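Local coordinates for protein tyrosine phosphatase (Orf virus, PDB 5NCR) that hydrolyses phosphate esters as a homodimeric tyrosine phosphatase of triple substrate specificity and probably helps the virus to evade host interferon signalling, at residues 165-168 with 169-172; 44-48 with 49-53. The protein carries 2 engineered substitutions. All blocks are in the same frame, centred on the assembly; numbering follows the deposited sequence.

Contact 1 of 2, residues 165-168 with 169-172; sequences ANFR and YQLI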
loop_
_atom_site.group_PDB
_atom_site.type_symbol
_atom_site.label_atom_id
_atom_site.label_comp_id
_atom_site.label_asym_id
_atom_site.label_seq_id
_atom_site.Cartn_x
_atom_site.Cartn_y
_atom_site.Cartn_z
ATOM N N ALA B 165 3.557 -9.603 12.331
ATOM C CA ALA B 165 4.124 -9.479 10.986
ATOM C C ALA B 165 4.419 -10.843 10.363
ATOM O O ALA B 165 4.213 -11.002 9.176
ATOM C CB ALA B 165 5.382 -8.640 11.029
ATOM N N ASN B 166 4.823 -11.843 11.172
ATOM C CA ASN B 166 5.095 -13.219 10.741
ATOM C C ASN B 166 3.846 -13.853 10.106
ATOM O O ASN B 166 3.915 -14.386 8.994
ATOM C CB ASN B 166 5.631 -14.065 11.924
ATOM C CG ASN B 166 5.536 -15.580 11.794
ATOM O OD1 ASN B 166 5.039 -16.278 12.694
ATOM N ND2 ASN B 166 6.033 -16.128 10.703
ATOM N N PHE B 167 2.709 -13.739 10.790
ATOM C CA PHE B 167 1.424 -14.270 10.354
ATOM C C PHE B 167 0.932 -13.490 9.150
ATOM O O PHE B 167 0.426 -14.093 8.208
ATOM C CB PHE B 167 0.373 -14.153 11.487
ATOM C CG PHE B 167 0.548 -15.032 12.708
ATOM C CD1 PHE B 167 1.593 -15.964 12.780
ATOM C CD2 PHE B 167 -0.342 -14.950 13.779
ATOM C CE1 PHE B 167 1.759 -16.767 13.917
ATOM C CE2 PHE B 167 -0.172 -15.755 14.914
ATOM C CZ PHE B 167 0.870 -16.663 14.971
ATOM N N ARG B 168 1.024 -12.146 9.209
ATOM C CA ARG B 168 0.562 -11.278 8.130
ATOM C C ARG B 168 1.352 -11.571 6.858
ATOM O O ARG B 168 0.749 -11.630 5.799
ATOM C CB ARG B 168 0.651 -9.802 8.528
ATOM C CG ARG B 168 -0.408 -8.914 7.856
ATOM C CD ARG B 168 -0.513 -7.533 8.500
ATOM N NE ARG B 168 0.737 -6.797 8.386
ATOM C CZ ARG B 168 1.586 -6.582 9.379
ATOM N NH1 ARG B 168 1.322 -7.037 10.596
ATOM N NH2 ARG B 168 2.700 -5.897 9.167
ATOM N N TYR B 169 2.675 -11.808 6.963
ATOM C CA TYR B 169 3.507 -12.119 5.809
ATOM C C TYR B 169 3.081 -13.478 5.231
ATOM O O TYR B 169 2.905 -13.590 4.019
ATOM C CB TYR B 169 5.007 -12.136 6.183
ATOM C CG TYR B 169 5.919 -12.512 5.030
ATOM C CD1 TYR B 169 6.257 -11.582 4.051
ATOM C CD2 TYR B 169 6.449 -13.794 4.928
ATOM C CE1 TYR B 169 7.116 -11.914 3.000
ATOM C CE2 TYR B 169 7.306 -14.140 3.881
ATOM C CZ TYR B 169 7.632 -13.198 2.914
ATOM O OH TYR B 169 8.484 -13.528 1.884
ATOM N N GLN B 170 2.880 -14.500 6.100
ATOM C CA GLN B 170 2.445 -15.832 5.653
ATOM C C GLN B 170 1.093 -15.763 4.907
ATOM O O GLN B 170 0.909 -16.465 3.921
ATOM C CB GLN B 170 2.350 -16.813 6.816
ATOM C CG GLN B 170 3.711 -17.214 7.369
ATOM C CD GLN B 170 3.530 -18.207 8.492
ATOM O OE1 GLN B 170 3.256 -19.383 8.280
ATOM N NE2 GLN B 170 3.677 -17.772 9.704
ATOM N N LEU B 171 0.183 -14.901 5.364
ATOM C CA LEU B 171 -1.122 -14.673 4.727
ATOM C C LEU B 171 -0.960 -13.958 3.387
ATOM O O LEU B 171 -1.604 -14.329 2.411
ATOM C CB LEU B 171 -2.053 -13.885 5.661
ATOM C CG LEU B 171 -2.543 -14.634 6.909
ATOM C CD1 LEU B 171 -3.145 -13.685 7.895
ATOM C CD2 LEU B 171 -3.575 -15.678 6.563
ATOM N N ILE B 172 -0.070 -12.963 3.325
ATOM C CA ILE B 172 0.244 -12.259 2.067
ATOM C C ILE B 172 0.757 -13.290 1.069
ATOM O O ILE B 172 0.243 -13.343 -0.033
ATOM C CB ILE B 172 1.197 -11.058 2.272
ATOM C CG1 ILE B 172 0.489 -9.939 3.080
ATOM C CG2 ILE B 172 1.762 -10.512 0.922
ATOM C CD1 ILE B 172 1.407 -8.953 3.779
#
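Four successive i to i+4 amide bonds join residues 165-168 to 169-172, from Tyr169 N to Ala165 O at 2.8 Å through to Ile172 N and Arg168 O at 2.9 Å, which marks the opening turns of helix 165-177 as regular alpha-helix. Asn166 O has two donors: Gln170 N at 3.1 Å, and Gln170 NE2 at 3.5 Å in a weak second bond. The Gln170 chain starts beside its own backbone N (chi1 -71°) and runs extended, which carries the amide back along the helix to the Asn166 carbonyl. Gln170 NE2 also stands at the edge of the Phe167 ring, 4.1 Å from Phe167 CD1, with amide and ring planes 67° apart. The same amide is fixed from outside, since NE2 donates to Thr85 O and OE1 accepts from Ile87 N, tying this helix to the loop before helix 90-103. In this dual-specificity phosphatase fold, Phe167 packs on Arg118, by sequence the arginine closing the family's phosphate-binding signature loop (HCxxGxxR, here with serine in the cysteine position). The Phe167 side chain is about 6 Å from a bound phosphate ion, probably from the crystallisation liquor, which may mark the pocket. One turn on, Leu171 CG rests 3.3 Å from Phe167 O, while Ile172 CG1 approaches Arg168 O at 3.2 Å; both chains continue against Phe147. Buried Arg168 bonds through NE to Thr16 OG1 and NH2 to Leu13 O.

Contact 2 of 2, residues 44-48 with 49-53; sequences RAVLR and GDSGV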
loop_
_atom_site.group_PDB
_atom_site.type_symbol
_atom_site.label_atom_id
_atom_site.label_comp_id
_atom_site.label_asym_id
_atom_site.label_seq_id
_atom_site.Cartn_x
_atom_site.Cartn_y
_atom_site.Cartn_z
ATOM N N ARG B 44 -15.481 -16.919 26.620
ATOM C CA ARG B 44 -15.949 -17.162 27.993
ATOM C C ARG B 44 -17.445 -16.904 28.131
ATOM O O ARG B 44 -18.129 -17.661 28.819
ATOM C CB ARG B 44 -15.169 -16.302 28.993
ATOM C CG ARG B 44 -13.937 -17.008 29.557
ATOM C CD ARG B 44 -13.366 -16.297 30.776
ATOM N NE ARG B 44 -12.911 -14.938 30.467
ATOM C CZ ARG B 44 -11.682 -14.625 30.062
ATOM N NH1 ARG B 44 -10.760 -15.572 29.925
ATOM N NH2 ARG B 44 -11.364 -13.365 29.802
ATOM N N ALA B 45 -17.943 -15.838 27.471
ATOM C CA ALA B 45 -19.356 -15.451 27.478
ATOM C C ALA B 45 -20.212 -16.525 26.795
ATOM O O ALA B 45 -21.265 -16.873 27.321
ATOM C CB ALA B 45 -19.544 -14.092 26.809
ATOM N N VAL B 46 -19.743 -17.074 25.660
ATOM C CA VAL B 46 -20.411 -18.165 24.919
ATOM C C VAL B 46 -20.542 -19.396 25.842
ATOM O O VAL B 46 -21.645 -19.911 26.027
ATOM C CB VAL B 46 -19.681 -18.530 23.578
ATOM C CG1 VAL B 46 -20.346 -19.719 22.874
ATOM C CG2 VAL B 46 -19.605 -17.332 22.632
ATOM N N LEU B 47 -19.415 -19.820 26.448
ATOM C CA LEU B 47 -19.329 -20.979 27.340
ATOM C C LEU B 47 -20.168 -20.858 28.631
ATOM O O LEU B 47 -20.624 -21.886 29.134
ATOM C CB LEU B 47 -17.868 -21.319 27.665
ATOM C CG LEU B 47 -16.990 -21.682 26.462
ATOM C CD1 LEU B 47 -15.544 -21.450 26.779
ATOM C CD2 LEU B 47 -17.250 -23.116 25.980
ATOM N N ARG B 48 -20.394 -19.622 29.141
ATOM C CA ARG B 48 -21.225 -19.376 30.339
ATOM C C ARG B 48 -22.720 -19.393 29.970
ATOM O O ARG B 48 -23.569 -19.320 30.860
ATOM C CB ARG B 48 -20.924 -17.992 30.950
ATOM C CG ARG B 48 -19.603 -17.831 31.687
ATOM C CD ARG B 48 -19.492 -16.484 32.406
ATOM N NE ARG B 48 -20.048 -15.345 31.660
ATOM C CZ ARG B 48 -19.325 -14.464 30.972
ATOM N NH1 ARG B 48 -18.005 -14.583 30.908
ATOM N NH2 ARG B 48 -19.918 -13.459 30.339
ATOM N N GLY B 49 -23.015 -19.412 28.668
ATOM C CA GLY B 49 -24.376 -19.333 28.153
ATOM C C GLY B 49 -24.892 -17.905 28.220
ATOM O O GLY B 49 -26.102 -17.688 28.266
ATOM N N ASP B 50 -23.964 -16.922 28.219
ATOM C CA ASP B 50 -24.229 -15.488 28.314
ATOM C C ASP B 50 -24.203 -14.765 26.958
ATOM O O ASP B 50 -24.379 -13.549 26.916
ATOM C CB ASP B 50 -23.214 -14.849 29.285
ATOM C CG ASP B 50 -23.459 -15.155 30.748
ATOM O OD1 ASP B 50 -23.873 -16.298 31.058
ATOM O OD2 ASP B 50 -23.228 -14.255 31.589
ATOM N N SER B 51 -23.987 -15.503 25.861
ATOM C CA SER B 51 -23.917 -14.928 24.508
ATOM C C SER B 51 -25.302 -14.715 23.922
ATOM O O SER B 51 -26.197 -15.498 24.195
ATOM C CB SER B 51 -23.091 -15.814 23.580
ATOM O OG SER B 51 -23.065 -15.319 22.251
ATOM N N GLY B 52 -25.456 -13.671 23.119
ATOM C CA GLY B 52 -26.699 -13.361 22.423
ATOM C C GLY B 52 -26.787 -14.031 21.063
ATOM O O GLY B 52 -27.791 -13.884 20.363
ATOM N N VAL B 53 -25.733 -14.783 20.681
ATOM C CA VAL B 53 -25.681 -15.516 19.414
ATOM C C VAL B 53 -25.699 -17.034 19.722
ATOM O O VAL B 53 -24.972 -17.498 20.610
ATOM C CB VAL B 53 -24.468 -15.094 18.522
ATOM C CG1 VAL B 53 -24.292 -16.037 17.320
ATOM C CG2 VAL B 53 -24.577 -13.639 18.069
HETATM O O HOH W 1 -24.004 -18.680 25.058
#
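The guanidinium of Arg48 has Ala45 CA over one face, 3.4 Å above its plane and displaced toward the rim, and Asp50 OD2 at its edge, in plane. Guanidinium and carboxylate stand almost perpendicular, 89° between their planes. Contact is made by Arg48 NE, whose hydrogen points nearly straight at Asp50 OD2 across 3.4 Å, a weak hydrogen bond within a salt bridge. A bend in the Arg48 chain at chi3 (-39°) folds the charged end back over the helix toward Ala45. The carboxylate's other oxygen, Asp50 OD1, sits 3.0 Å from Arg48 O, two acceptors facing each other, a contact that is probably mildly unfavourable.

The backbone beneath is a Schellman motif closing helix 40-47. Gly49 leaves helical geometry with phi at +77°; Asp50 N reaches back to Ala45 O at 2.8 Å, nearly along the C=O axis, whereas Gly49 N meets Val46 O at 3.0 Å from well above the carbonyl plane. A water then donates to Val46 O and accepts from Ser51 N, bridging helix end and loop. Ser51 CB rests 3.9 Å from Val46 CG2, and Ser51 OG accepts from Val53 N at 3.1 Å, forming an ST turn.

This cap lies at the surface, where helix 40-47 gives way to the loop leading to strand 57-60; Val46 packs on Phe55 of that loop, Leu47 on Thr68 and Pro69, and Val53 on Pro107, just ahead of strand 108-111.

Contact 2 comes first along the chain, at the end of helix 40-47, and contact 1 much later, at the start of the last helix, 165-177. Their centres are 31 Å apart and their nearest atoms about 18 Å, so they do not touch; they lie on opposite sides of the chain's centre. Both belong to the dual-specificity phosphatase catalytic domain. Contact 2 leads through its loop into strand 57-60 of the mixed sheet, at the protein surface, whereas contact 1 is partly buried among helices 7-15, 118-134 and 140-158. Contact 1 is near a bound phosphate ion, through Phe167, consistent with a place beside the active-site pocket; contact 2 lies in a peripheral helix-to-strand connection.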